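PDB 3OQQ: putative lipoprotein from Bacteroides ovatus, which is of unknown function but binds calcium ions and, as a putative lipoprotein, probably acts outside the cytoplasm while tethered to a membrane. Local coordinates for residues 190-195 with 268-273; 150-155 with 335-340; 34-39 with 120-125; 155-160 with 175-180. One frame throughout, in Å; residues are numbered along the deposited sequence.

Contact 1 (190-195 with 268-273); sequences PTVLGV and VITLDG
Thr-191 meets Gly-273 at the end of an antiparallel strand pairing in the middle of a six-stranded sheet. The N-H of Gly-273 reaches Thr-191 O at 3.2 Å in a weak, bent bond, and a water donates to the same Thr-191 O from 2.8 Å. Here the strand carries a classic beta bulge, since Thr-191 and Val-192 both face Lys-338 of the strand beyond. Val-192 opposes Asp-272 in a non-hydrogen-bonded pair and divides its two methyls between neighbours: CG1, anti to the backbone N (chi1 -176°), lies 3.7 Å from Thr-270 CB, whereas CG2 touches the Asp-272 carboxylate, 3.6 Å from OD1. With Leu-193 the other face is reached. It forms a hydrogen-bonded pair with Leu-271, each amide donating to the other's carbonyl, and the bond from Leu-271 N to Leu-193 O, 2.8 Å long, is almost straight at 176°. The two leucine side chains lie side by side and point the same way, and Val-182 of strand 173-184 packs on both. Gly-194 comes next, its CA only 2.9 Å from Ile-269 O; a CB at this position would collide with that oxygen, so the absence of a side chain permits the close approach. Val-195 then exchanges two backbone bonds with Ile-269, Val-195 N lying 2.9 Å from Ile-269 O, and its CG1 rests 4.0 Å from Ile-269 CB.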
loop_
_atom_site.group_PDB
_atom_site.type_symbol
_atom_site.label_atom_id
_atom_site.label_comp_id
_atom_site.label_asym_id
_atom_site.label_seq_id
_atom_site.Cartn_x
_atom_site.Cartn_y
_atom_site.Cartn_z
ATOM N N PRO A 190 -12.019 -15.254 -5.110
ATOM C CA PRO A 190 -10.660 -14.650 -5.078
ATOM C C PRO A 190 -9.609 -15.651 -4.584
ATOM O O PRO A 190 -9.872 -16.421 -3.674
ATOM C CB PRO A 190 -10.805 -13.478 -4.102
ATOM C CG PRO A 190 -12.269 -13.178 -4.064
ATOM C CD PRO A 190 -12.947 -14.515 -4.230
ATOM N N THR A 191 -8.436 -15.666 -5.213
ATOM C CA THR A 191 -7.386 -16.617 -4.866
ATOM C C THR A 191 -6.064 -15.922 -4.555
ATOM O O THR A 191 -5.274 -16.457 -3.788
ATOM C CB THR A 191 -7.185 -17.616 -6.021
ATOM O OG1 THR A 191 -6.960 -16.884 -7.225
ATOM C CG2 THR A 191 -8.384 -18.565 -6.213
ATOM N N VAL A 192 -5.788 -14.788 -5.219
ATOM C CA VAL A 192 -4.508 -14.085 -5.104
ATOM C C VAL A 192 -4.716 -12.583 -4.945
ATOM O O VAL A 192 -5.684 -12.037 -5.463
ATOM C CB VAL A 192 -3.595 -14.354 -6.362
ATOM C CG1 VAL A 192 -2.211 -13.708 -6.209
ATOM C CG2 VAL A 192 -3.446 -15.848 -6.678
ATOM N N LEU A 193 -3.790 -11.927 -4.220
ATOM C CA LEU A 193 -3.627 -10.481 -4.136
ATOM C C LEU A 193 -2.173 -10.210 -4.499
ATOM O O LEU A 193 -1.322 -11.087 -4.346
ATOM C CB LEU A 193 -4.033 -9.847 -2.807
ATOM C CG LEU A 193 -3.242 -10.143 -1.536
ATOM C CD1 LEU A 193 -2.080 -9.201 -1.372
ATOM C CD2 LEU A 193 -4.129 -9.969 -0.338
ATOM N N GLY A 194 -1.889 -9.037 -5.009
ATOM C CA GLY A 194 -0.514 -8.725 -5.371
ATOM C C GLY A 194 -0.288 -7.274 -5.716
ATOM O O GLY A 194 -1.204 -6.444 -5.647
ATOM N N VAL A 195 0.937 -6.977 -6.133
ATOM C CA VAL A 195 1.303 -5.621 -6.509
ATOM C C VAL A 195 2.432 -5.704 -7.510
ATOM O O VAL A 195 3.265 -6.594 -7.451
ATOM C CB VAL A 195 1.681 -4.715 -5.265
ATOM C CG1 VAL A 195 2.925 -5.220 -4.524
ATOM C CG2 VAL A 195 1.844 -3.238 -5.655
ATOM N N VAL A 268 7.144 -8.072 -9.495
ATOM C CA VAL A 268 5.748 -8.543 -9.367
ATOM C C VAL A 268 5.648 -9.434 -8.112
ATOM O O VAL A 268 6.309 -10.464 -8.034
ATOM C CB VAL A 268 5.230 -9.247 -10.648
ATOM C CG1 VAL A 268 3.812 -9.800 -10.449
ATOM C CG2 VAL A 268 5.298 -8.305 -11.856
ATOM N N ILE A 269 4.826 -9.004 -7.135
ATOM C CA ILE A 269 4.649 -9.673 -5.854
ATOM C C ILE A 269 3.242 -10.250 -5.757
ATOM O O ILE A 269 2.268 -9.516 -5.917
ATOM C CB ILE A 269 4.943 -8.665 -4.683
ATOM C CG1 ILE A 269 6.404 -8.152 -4.786
ATOM C CG2 ILE A 269 4.684 -9.316 -3.286
ATOM C CD1 ILE A 269 6.785 -7.024 -3.876
ATOM N N THR A 270 3.133 -11.562 -5.466
ATOM C CA THR A 270 1.806 -12.171 -5.297
ATOM C C THR A 270 1.718 -12.978 -3.995
ATOM O O THR A 270 2.654 -13.692 -3.636
ATOM C CB THR A 270 1.412 -13.055 -6.476
ATOM O OG1 THR A 270 2.390 -14.069 -6.628
ATOM C CG2 THR A 270 1.235 -12.276 -7.784
ATOM N N LEU A 271 0.568 -12.865 -3.322
ATOM C CA LEU A 271 0.196 -13.619 -2.148
ATOM C C LEU A 271 -0.978 -14.497 -2.532
ATOM O O LEU A 271 -2.091 -14.000 -2.741
ATOM C CB LEU A 271 -0.151 -12.696 -0.972
ATOM C CG LEU A 271 -0.637 -13.421 0.307
ATOM C CD1 LEU A 271 0.437 -14.408 0.852
ATOM C CD2 LEU A 271 -1.031 -12.430 1.354
ATOM N N ASP A 272 -0.705 -15.795 -2.696
ATOM C CA ASP A 272 -1.688 -16.813 -3.095
ATOM C C ASP A 272 -2.149 -17.547 -1.831
ATOM O O ASP A 272 -1.464 -17.456 -0.804
ATOM C CB ASP A 272 -1.001 -17.735 -4.105
ATOM C CG ASP A 272 -1.842 -18.707 -4.922
ATOM O OD1 ASP A 272 -3.073 -18.826 -4.652
ATOM O OD2 ASP A 272 -1.277 -19.361 -5.794
ATOM N N GLY A 273 -3.325 -18.187 -1.871
ATOM C CA GLY A 273 -3.858 -18.897 -0.699
ATOM C C GLY A 273 -5.073 -18.292 -0.026
ATOM O O GLY A 273 -5.564 -18.818 0.995
HETATM O O HOH W 1 -6.199 -18.933 -2.999
#

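Contact 2 (150-155 with 335-340); sequences VVFEYD and FFIKVN
Phe-335 sends its ring between Phe-152 and Tyr-154, and the three form an aromatic cluster. Its CZ stands over the centre of one face of the Tyr-154 ring, 3.6 Å from Tyr-154 CG, while the two planes are inclined at 40°. Against Phe-152 the same ring uses another atom: Phe-335 CD1 comes to the edge of the Phe-152 ring, close to its plane and 3.7 Å from CE2, with the planes at 67°. No hydrogen bond joins the segments. Strands 150-161 and 333-339 belong to different sheets, their short segments 9.2 Å apart at closest approach, and the side chains between them fill the interior as in a beta sandwich. Leu-180, Leu-193 and Val-195 pack around the same rings.

Aliphatic contacts continue the layer. Val-150 and Ile-337 meet tip to tip, with Ile-337 CG2 3.7 Å from Val-150 CB and Ile-337 CD1 3.9 Å from Val-150 CG2. With CG1 of Ile-337 between the backbone N and the carbonyl carbon (chi1 62°), CG2 stands anti to the carbonyl carbon, and this is the methyl that chiefly meets Val-150.

The polar component lies at the far end of the tyrosine, whose OH is hydrogen-bonded to Asn-125 OD1. An alanine in place of Tyr-154 lacks the ring and hydroxyl, which would probably open a gap beside Phe-335 CZ and leave Asn-125 OD1 without its hydroxyl partner.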
loop_
_atom_site.group_PDB
_atom_site.type_symbol
_atom_site.label_atom_id
_atom_site.label_comp_id
_atom_site.label_asym_id
_atom_site.label_seq_id
_atom_site.Cartn_x
_atom_site.Cartn_y
_atom_site.Cartn_z
ATOM N N VAL A 150 -11.836 -8.584 -1.742
ATOM C CA VAL A 150 -10.467 -8.709 -1.255
ATOM C C VAL A 150 -10.164 -7.396 -0.545
ATOM O O VAL A 150 -10.310 -6.311 -1.119
ATOM C CB VAL A 150 -9.339 -9.102 -2.255
ATOM C CG1 VAL A 150 -8.022 -9.337 -1.501
ATOM C CG2 VAL A 150 -9.697 -10.349 -3.067
ATOM N N VAL A 151 -9.840 -7.487 0.735
ATOM C CA VAL A 151 -9.534 -6.270 1.502
ATOM C C VAL A 151 -8.175 -6.516 2.093
ATOM O O VAL A 151 -7.984 -7.506 2.805
ATOM C CB VAL A 151 -10.599 -5.890 2.559
ATOM C CG1 VAL A 151 -10.247 -4.595 3.284
ATOM C CG2 VAL A 151 -11.994 -5.797 1.949
ATOM N N PHE A 152 -7.207 -5.687 1.722
ATOM C CA PHE A 152 -5.882 -5.840 2.298
ATOM C C PHE A 152 -5.246 -4.536 2.593
ATOM O O PHE A 152 -5.369 -3.606 1.818
ATOM C CB PHE A 152 -4.955 -6.683 1.420
ATOM C CG PHE A 152 -4.602 -6.168 0.046
ATOM C CD1 PHE A 152 -5.387 -6.496 -1.060
ATOM C CD2 PHE A 152 -3.413 -5.476 -0.170
ATOM C CE1 PHE A 152 -5.011 -6.110 -2.340
ATOM C CE2 PHE A 152 -3.049 -5.072 -1.454
ATOM C CZ PHE A 152 -3.843 -5.417 -2.533
ATOM N N GLU A 153 -4.528 -4.482 3.696
ATOM C CA GLU A 153 -3.749 -3.307 4.088
ATOM C C GLU A 153 -2.360 -3.416 3.556
ATOM O O GLU A 153 -1.797 -4.509 3.482
ATOM C CB GLU A 153 -3.674 -3.167 5.617
ATOM C CG GLU A 153 -5.005 -3.340 6.316
ATOM C CD GLU A 153 -5.008 -3.065 7.807
ATOM O OE1 GLU A 153 -3.919 -3.120 8.425
ATOM O OE2 GLU A 153 -6.101 -2.778 8.350
ATOM N N TYR A 154 -1.766 -2.296 3.231
ATOM C CA TYR A 154 -0.386 -2.355 2.778
ATOM C C TYR A 154 0.407 -1.321 3.489
ATOM O O TYR A 154 -0.136 -0.309 3.933
ATOM C CB TYR A 154 -0.255 -2.172 1.254
ATOM C CG TYR A 154 -0.474 -0.748 0.792
ATOM C CD1 TYR A 154 0.588 0.156 0.725
ATOM C CD2 TYR A 154 -1.742 -0.296 0.439
ATOM C CE1 TYR A 154 0.401 1.456 0.274
ATOM C CE2 TYR A 154 -1.936 1.004 -0.034
ATOM C CZ TYR A 154 -0.867 1.884 -0.074
ATOM O OH TYR A 154 -1.037 3.173 -0.509
ATOM N N ASP A 155 1.718 -1.522 3.503
ATOM C CA ASP A 155 2.656 -0.577 4.096
ATOM C C ASP A 155 3.921 -0.622 3.305
ATOM O O ASP A 155 4.516 -1.685 3.160
ATOM C CB ASP A 155 2.935 -0.924 5.568
ATOM C CG ASP A 155 3.606 0.215 6.300
ATOM O OD1 ASP A 155 4.814 0.459 6.050
ATOM O OD2 ASP A 155 2.929 0.873 7.112
ATOM N N PHE A 335 -1.541 -2.305 -7.619
ATOM C CA PHE A 335 -2.195 -3.365 -6.863
ATOM C C PHE A 335 -3.170 -4.157 -7.740
ATOM O O PHE A 335 -3.753 -3.615 -8.679
ATOM C CB PHE A 335 -2.951 -2.770 -5.654
ATOM C CG PHE A 335 -2.011 -2.186 -4.636
ATOM C CD1 PHE A 335 -1.211 -3.007 -3.853
ATOM C CD2 PHE A 335 -1.920 -0.814 -4.460
ATOM C CE1 PHE A 335 -0.317 -2.461 -2.925
ATOM C CE2 PHE A 335 -1.061 -0.273 -3.490
ATOM C CZ PHE A 335 -0.251 -1.096 -2.751
ATOM N N PHE A 336 -3.347 -5.439 -7.419
ATOM C CA PHE A 336 -4.248 -6.305 -8.183
ATOM C C PHE A 336 -4.654 -7.512 -7.370
ATOM O O PHE A 336 -4.025 -7.832 -6.355
ATOM C CB PHE A 336 -3.594 -6.784 -9.528
ATOM C CG PHE A 336 -2.359 -7.665 -9.436
ATOM C CD1 PHE A 336 -1.086 -7.105 -9.392
ATOM C CD2 PHE A 336 -2.470 -9.052 -9.433
ATOM C CE1 PHE A 336 0.052 -7.912 -9.330
ATOM C CE2 PHE A 336 -1.332 -9.861 -9.378
ATOM C CZ PHE A 336 -0.078 -9.288 -9.306
ATOM N N ILE A 337 -5.684 -8.207 -7.869
ATOM C CA ILE A 337 -6.139 -9.475 -7.353
ATOM C C ILE A 337 -6.308 -10.468 -8.515
ATOM O O ILE A 337 -6.434 -10.064 -9.682
ATOM C CB ILE A 337 -7.420 -9.397 -6.490
ATOM C CG1 ILE A 337 -8.662 -8.862 -7.299
ATOM C CG2 ILE A 337 -7.139 -8.619 -5.188
ATOM C CD1 ILE A 337 -9.935 -9.336 -6.843
ATOM N N LYS A 338 -6.280 -11.768 -8.179
ATOM C CA LYS A 338 -6.624 -12.835 -9.105
ATOM C C LYS A 338 -7.765 -13.642 -8.524
ATOM O O LYS A 338 -7.908 -13.769 -7.301
ATOM C CB LYS A 338 -5.457 -13.760 -9.460
ATOM C CG LYS A 338 -4.355 -13.126 -10.262
ATOM C CD LYS A 338 -3.674 -14.212 -11.083
ATOM C CE LYS A 338 -2.208 -14.245 -10.856
ATOM N NZ LYS A 338 -1.560 -15.249 -11.745
ATOM N N VAL A 339 -8.616 -14.131 -9.415
ATOM C CA VAL A 339 -9.750 -14.967 -9.044
ATOM C C VAL A 339 -9.543 -16.318 -9.698
ATOM O O VAL A 339 -8.775 -16.420 -10.672
ATOM C CB VAL A 339 -11.117 -14.319 -9.398
ATOM C CG1 VAL A 339 -11.250 -12.933 -8.754
ATOM C CG2 VAL A 339 -11.327 -14.245 -10.903
ATOM N N ASN A 340 -10.173 -17.360 -9.134
ATOM C CA ASN A 340 -10.098 -18.740 -9.615
ATOM C C ASN A 340 -10.156 -18.791 -11.142
ATOM O O ASN A 340 -11.071 -18.237 -11.740
ATOM C CB ASN A 340 -11.249 -19.544 -9.012
ATOM C CG ASN A 340 -11.151 -21.012 -9.280
ATOM O OD1 ASN A 340 -10.162 -21.668 -8.923
ATOM N ND2 ASN A 340 -12.148 -21.532 -9.971
#

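Contact 3 (34-39 with 120-125)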
loop_
_atom_site.group_PDB
_atom_site.type_symbol
_atom_site.label_atom_id
_atom_site.label_comp_id
_atom_site.label_asym_id
_atom_site.label_seq_id
_atom_site.Cartn_x
_atom_site.Cartn_y
_atom_site.Cartn_z
ATOM N N ALA A 34 1.095 5.201 11.438
ATOM C CA ALA A 34 0.296 5.202 10.215
ATOM C C ALA A 34 0.358 6.556 9.492
ATOM O O ALA A 34 0.395 6.591 8.258
ATOM C CB ALA A 34 -1.149 4.874 10.550
ATOM N N SER A 35 0.379 7.664 10.261
ATOM C CA SER A 35 0.361 9.019 9.704
ATOM C C SER A 35 1.771 9.533 9.342
ATOM O O SER A 35 1.866 10.603 8.740
ATOM C CB SER A 35 -0.349 9.980 10.662
ATOM O OG SER A 35 0.503 10.455 11.688
ATOM N N LEU A 36 2.862 8.780 9.686
ATOM C CA LEU A 36 4.223 9.176 9.308
ATOM C C LEU A 36 4.352 9.179 7.784
ATOM O O LEU A 36 3.968 8.205 7.117
ATOM C CB LEU A 36 5.264 8.232 9.920
ATOM C CG LEU A 36 6.704 8.713 9.912
ATOM C CD1 LEU A 36 7.353 8.427 11.217
ATOM C CD2 LEU A 36 7.503 8.028 8.798
ATOM N N LEU A 37 4.856 10.283 7.243
ATOM C CA LEU A 37 5.080 10.467 5.803
ATOM C C LEU A 37 6.560 10.273 5.468
ATOM O O LEU A 37 6.890 9.623 4.485
ATOM C CB LEU A 37 4.637 11.865 5.393
ATOM C CG LEU A 37 3.172 12.201 5.612
ATOM C CD1 LEU A 37 2.967 13.675 5.473
ATOM C CD2 LEU A 37 2.271 11.424 4.632
ATOM N N VAL A 38 7.444 10.850 6.295
ATOM C CA VAL A 38 8.896 10.764 6.111
ATOM C C VAL A 38 9.527 10.755 7.521
ATOM O O VAL A 38 9.123 11.525 8.393
ATOM C CB VAL A 38 9.462 11.853 5.134
ATOM C CG1 VAL A 38 9.311 13.260 5.679
ATOM C CG2 VAL A 38 10.910 11.572 4.738
ATOM N N GLY A 39 10.411 9.788 7.748
ATOM C CA GLY A 39 11.083 9.588 9.026
ATOM C C GLY A 39 12.574 9.819 8.966
ATOM O O GLY A 39 13.169 9.754 7.882
ATOM N N TYR A 120 19.119 6.975 8.745
ATOM C CA TYR A 120 18.707 6.924 7.350
ATOM C C TYR A 120 17.332 7.514 7.144
ATOM O O TYR A 120 16.375 7.113 7.808
ATOM C CB TYR A 120 18.708 5.479 6.836
ATOM C CG TYR A 120 20.010 4.730 7.003
ATOM C CD1 TYR A 120 21.174 5.160 6.366
ATOM C CD2 TYR A 120 20.062 3.536 7.714
ATOM C CE1 TYR A 120 22.370 4.448 6.485
ATOM C CE2 TYR A 120 21.249 2.813 7.832
ATOM C CZ TYR A 120 22.402 3.277 7.223
ATOM O OH TYR A 120 23.568 2.563 7.341
ATOM N N LEU A 121 17.209 8.404 6.167
ATOM C CA LEU A 121 15.912 8.979 5.837
ATOM C C LEU A 121 15.040 7.866 5.224
ATOM O O LEU A 121 15.543 7.036 4.463
ATOM C CB LEU A 121 16.089 10.181 4.871
ATOM C CG LEU A 121 14.814 10.903 4.387
ATOM C CD1 LEU A 121 15.034 12.385 4.270
ATOM C CD2 LEU A 121 14.365 10.375 3.054
ATOM N N PHE A 122 13.752 7.832 5.580
ATOM C CA PHE A 122 12.852 6.842 4.996
ATOM C C PHE A 122 11.521 7.474 4.684
ATOM O O PHE A 122 11.038 8.308 5.453
ATOM C CB PHE A 122 12.694 5.569 5.861
ATOM C CG PHE A 122 12.051 5.697 7.228
ATOM C CD1 PHE A 122 12.816 6.004 8.348
ATOM C CD2 PHE A 122 10.694 5.439 7.403
ATOM C CE1 PHE A 122 12.226 6.097 9.622
ATOM C CE2 PHE A 122 10.103 5.520 8.669
ATOM C CZ PHE A 122 10.870 5.846 9.774
ATOM N N TYR A 123 10.978 7.145 3.506
ATOM C CA TYR A 123 9.664 7.580 3.061
ATOM C C TYR A 123 8.656 6.527 3.499
ATOM O O TYR A 123 9.012 5.349 3.591
ATOM C CB TYR A 123 9.645 7.759 1.547
ATOM C CG TYR A 123 10.429 8.953 1.074
ATOM C CD1 TYR A 123 9.872 10.231 1.095
ATOM C CD2 TYR A 123 11.719 8.810 0.572
ATOM C CE1 TYR A 123 10.595 11.343 0.658
ATOM C CE2 TYR A 123 12.446 9.913 0.122
ATOM C CZ TYR A 123 11.884 11.179 0.173
ATOM O OH TYR A 123 12.598 12.265 -0.269
ATOM N N HIS A 124 7.419 6.928 3.784
ATOM C CA HIS A 124 6.429 5.966 4.239
ATOM C C HIS A 124 5.081 6.223 3.590
ATOM O O HIS A 124 4.595 7.369 3.601
ATOM C CB HIS A 124 6.293 6.013 5.797
ATOM C CG HIS A 124 5.261 5.076 6.365
ATOM N ND1 HIS A 124 4.253 5.530 7.184
ATOM C CD2 HIS A 124 5.144 3.729 6.230
ATOM C CE1 HIS A 124 3.550 4.457 7.523
ATOM N NE2 HIS A 124 4.060 3.349 6.981
ATOM N N ASN A 125 4.465 5.147 3.037
ATOM C CA ASN A 125 3.110 5.219 2.472
ATOM C C ASN A 125 2.328 3.950 2.857
ATOM O O ASN A 125 2.831 2.831 2.717
ATOM C CB ASN A 125 3.128 5.439 0.946
ATOM C CG ASN A 125 1.756 5.538 0.331
ATOM O OD1 ASN A 125 1.349 4.695 -0.478
ATOM N ND2 ASN A 125 0.992 6.551 0.713
#
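His-124 and Leu-36 form the side-chain bond of this contact: ND1 donates to Leu-36 O at 2.7 Å, the oxygen lying nearly in the imidazole plane. The ring is placed for this with CG anti to the backbone N (chi1 178°). Leu-36 also touches with its CD2, which packs 3.6 Å from Phe-122 CE2 and 3.8 Å from His-124 CB, crossing both side chains at about a right angle. Beside it, Gly-39 CA sits over one face of the Phe-122 ring in a CH-pi contact, 3.9 Å from the centroid and displaced toward the rim. A CB on Gly-39 would run into Phe-122 CZ, so the glycine is what lets the ring lie against the backbone. An alanine in place of Phe-122 would probably leave Gly-39 CA and Leu-36 CD2 without their ring partner and open a gap there.

Backbone bonds set these groups in register as antiparallel strands. Gly-39 N donates to Phe-122 O at 2.8 Å, and Gly-39 O accepts from Phe-122 N, while His-124 N donates to Leu-37 O. On the other face Val-38 CG2 packs 4.0 Å from Leu-121 CG and equally far from Tyr-123 CD1. In the second shell, His-124 NE2 is hydrogen-bonded to Asp-155 OD2, so both ring nitrogens have partners, which should hold the ring's rotation.

Leu-37 and Val-38 make a classic beta bulge against Val-25 where the chain turns a corner. Strand 23-26 thus flanks one side of the pairing, strand 150-161 lies beyond 122-131 on the other, and strand 46-54 packs against Leu-37 and Val-38.

Contact 4 (155-160 with 175-180)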
loop_
_atom_site.group_PDB
_atom_site.type_symbol
_atom_site.label_atom_id
_atom_site.label_comp_id
_atom_site.label_asym_id
_atom_site.label_seq_id
_atom_site.Cartn_x
_atom_site.Cartn_y
_atom_site.Cartn_z
ATOM N N ASP A 155 1.718 -1.522 3.503
ATOM C CA ASP A 155 2.656 -0.577 4.096
ATOM C C ASP A 155 3.921 -0.622 3.305
ATOM O O ASP A 155 4.516 -1.685 3.160
ATOM C CB ASP A 155 2.935 -0.924 5.568
ATOM C CG ASP A 155 3.606 0.215 6.300
ATOM O OD1 ASP A 155 4.814 0.459 6.050
ATOM O OD2 ASP A 155 2.929 0.873 7.112
ATOM N N LEU A 156 4.335 0.531 2.806
ATOM C CA LEU A 156 5.568 0.679 2.034
ATOM C C LEU A 156 6.492 1.679 2.721
ATOM O O LEU A 156 6.051 2.761 3.089
ATOM C CB LEU A 156 5.262 1.140 0.593
ATOM C CG LEU A 156 4.876 0.060 -0.399
ATOM C CD1 LEU A 156 4.004 0.622 -1.518
ATOM C CD2 LEU A 156 6.112 -0.606 -0.979
ATOM N N LYS A 157 7.777 1.297 2.898
ATOM C CA LYS A 157 8.851 2.101 3.474
ATOM C C LYS A 157 10.051 2.004 2.547
ATOM O O LYS A 157 10.499 0.900 2.239
ATOM C CB LYS A 157 9.234 1.643 4.896
ATOM C CG LYS A 157 8.540 2.349 6.030
ATOM C CD LYS A 157 8.926 1.745 7.387
ATOM C CE LYS A 157 7.940 0.705 7.896
ATOM N NZ LYS A 157 6.598 1.275 8.228
ATOM N N VAL A 158 10.538 3.142 2.072
ATOM C CA VAL A 158 11.715 3.215 1.218
ATOM C C VAL A 158 12.773 3.952 2.038
ATOM O O VAL A 158 12.602 5.125 2.359
ATOM C CB VAL A 158 11.422 3.868 -0.154
ATOM C CG1 VAL A 158 12.721 4.189 -0.902
ATOM C CG2 VAL A 158 10.540 2.960 -0.996
ATOM N N THR A 159 13.832 3.245 2.416
ATOM C CA THR A 159 14.924 3.774 3.229
ATOM C C THR A 159 16.112 4.090 2.340
ATOM O O THR A 159 16.470 3.282 1.473
ATOM C CB THR A 159 15.294 2.722 4.273
ATOM O OG1 THR A 159 14.117 2.334 4.975
ATOM C CG2 THR A 159 16.396 3.180 5.235
ATOM N N GLU A 160 16.720 5.261 2.552
ATOM C CA GLU A 160 17.910 5.651 1.822
ATOM C C GLU A 160 19.116 5.299 2.690
ATOM O O GLU A 160 19.473 6.069 3.586
ATOM C CB GLU A 160 17.847 7.131 1.433
ATOM C CG GLU A 160 16.725 7.404 0.444
ATOM C CD GLU A 160 16.570 8.836 -0.015
ATOM O OE1 GLU A 160 17.462 9.663 0.263
ATOM O OE2 GLU A 160 15.577 9.124 -0.713
ATOM N N GLU A 175 16.596 0.622 0.193
ATOM C CA GLU A 175 15.874 -0.549 0.639
ATOM C C GLU A 175 14.425 -0.243 0.551
ATOM O O GLU A 175 14.026 0.905 0.709
ATOM C CB GLU A 175 16.240 -0.911 2.071
ATOM C CG GLU A 175 17.335 -1.942 2.170
ATOM C CD GLU A 175 17.505 -2.458 3.579
ATOM O OE1 GLU A 175 16.477 -2.654 4.275
ATOM O OE2 GLU A 175 18.671 -2.681 3.980
ATOM N N LEU A 176 13.648 -1.261 0.294
ATOM C CA LEU A 176 12.204 -1.196 0.226
ATOM C C LEU A 176 11.677 -2.265 1.144
ATOM O O LEU A 176 12.125 -3.410 1.061
ATOM C CB LEU A 176 11.727 -1.416 -1.224
ATOM C CG LEU A 176 10.244 -1.246 -1.483
ATOM C CD1 LEU A 176 10.037 -0.502 -2.726
ATOM C CD2 LEU A 176 9.518 -2.591 -1.561
ATOM N N LEU A 177 10.793 -1.886 2.058
ATOM C CA LEU A 177 10.100 -2.823 2.920
ATOM C C LEU A 177 8.600 -2.698 2.637
ATOM O O LEU A 177 8.010 -1.624 2.863
ATOM C CB LEU A 177 10.413 -2.609 4.416
ATOM C CG LEU A 177 9.826 -3.639 5.394
ATOM C CD1 LEU A 177 10.537 -4.988 5.242
ATOM C CD2 LEU A 177 9.982 -3.155 6.840
ATOM N N LEU A 178 7.998 -3.788 2.115
ATOM C CA LEU A 178 6.572 -3.869 1.838
ATOM C C LEU A 178 5.888 -4.928 2.684
ATOM O O LEU A 178 6.334 -6.071 2.719
ATOM C CB LEU A 178 6.301 -4.181 0.352
ATOM C CG LEU A 178 4.851 -4.604 -0.020
ATOM C CD1 LEU A 178 3.916 -3.426 -0.081
ATOM C CD2 LEU A 178 4.804 -5.347 -1.315
ATOM N N THR A 179 4.753 -4.564 3.303
ATOM C CA THR A 179 3.908 -5.545 3.953
ATOM C C THR A 179 2.590 -5.493 3.255
ATOM O O THR A 179 2.174 -4.424 2.804
ATOM C CB THR A 179 3.781 -5.416 5.480
ATOM O OG1 THR A 179 3.246 -4.152 5.855
ATOM C CG2 THR A 179 5.068 -5.741 6.212
ATOM N N LEU A 180 1.967 -6.660 3.111
ATOM C CA LEU A 180 0.625 -6.872 2.564
ATOM C C LEU A 180 -0.106 -7.731 3.570
ATOM O O LEU A 180 0.335 -8.868 3.844
ATOM C CB LEU A 180 0.668 -7.554 1.180
ATOM C CG LEU A 180 1.406 -6.852 0.036
ATOM C CD1 LEU A 180 1.545 -7.777 -1.145
ATOM C CD2 LEU A 180 0.707 -5.557 -0.377
HETATM O O HOH W 2 6.805 -1.407 5.451
#
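Asp-155 pairs with Thr-179 through two backbone hydrogen bonds, its N donating to Thr-179 O at 3.0 Å and its O accepting from Thr-179 N. Its carboxylate is gripped as well: Lys-157 NZ forms a salt bridge with OD1 at 2.9 Å, approaching on the syn side but 33° out of the carboxylate plane. The lysine chain bends at chi3 and chi4 to bring the amine back along its own strand. A water lies 2.8 Å from Asp-155 OD1 and 2.9 Å from Leu-177 O, close to both strands, while OD2 is taken by His-124. The ladder continues with reciprocal bonds at Lys-157 with Leu-177, where Leu-177 N reaches Lys-157 O at 2.8 Å and 171°, and at Thr-159 with Glu-175, giving the regular register of an antiparallel beta hairpin.

On the apolar face Val-158 CG2 touches Leu-176 CD1 at 3.9 Å, the two side chains crossing obliquely. Glu-175 points to the other face, where it pairs with Arg-304.

Strand 122-131 flanks the hairpin on one side and strand 298-307 on the other, while helix 314-328 covers Leu-156, Val-158 and Leu-176.

Overall arrangement
Along the chain contact 3 closes first; contact 4 starts on Asp-155, the last residue of contact 2's first segment, and contacts 4 and 1 are both completed before its second segment. Centres lie about 10 Å apart for contacts 3 and 4 and about 6 Å for contacts 1 and 2. Contact 3 ties the N-terminal strand 36-41 to strand 122-131, which pairs with 150-161; contact 4 extends the pairing to 173-184, and contact 2 packs strand 150-161 on the six-stranded sheet that contains contact 1. Leu-178 and Leu-180 of contact 4 pack on Ile-269, Val-195 and Leu-193 of contact 1. Contacts 1 and 3, about 25 Å apart between centres, lie on opposite sides of the chain's centre.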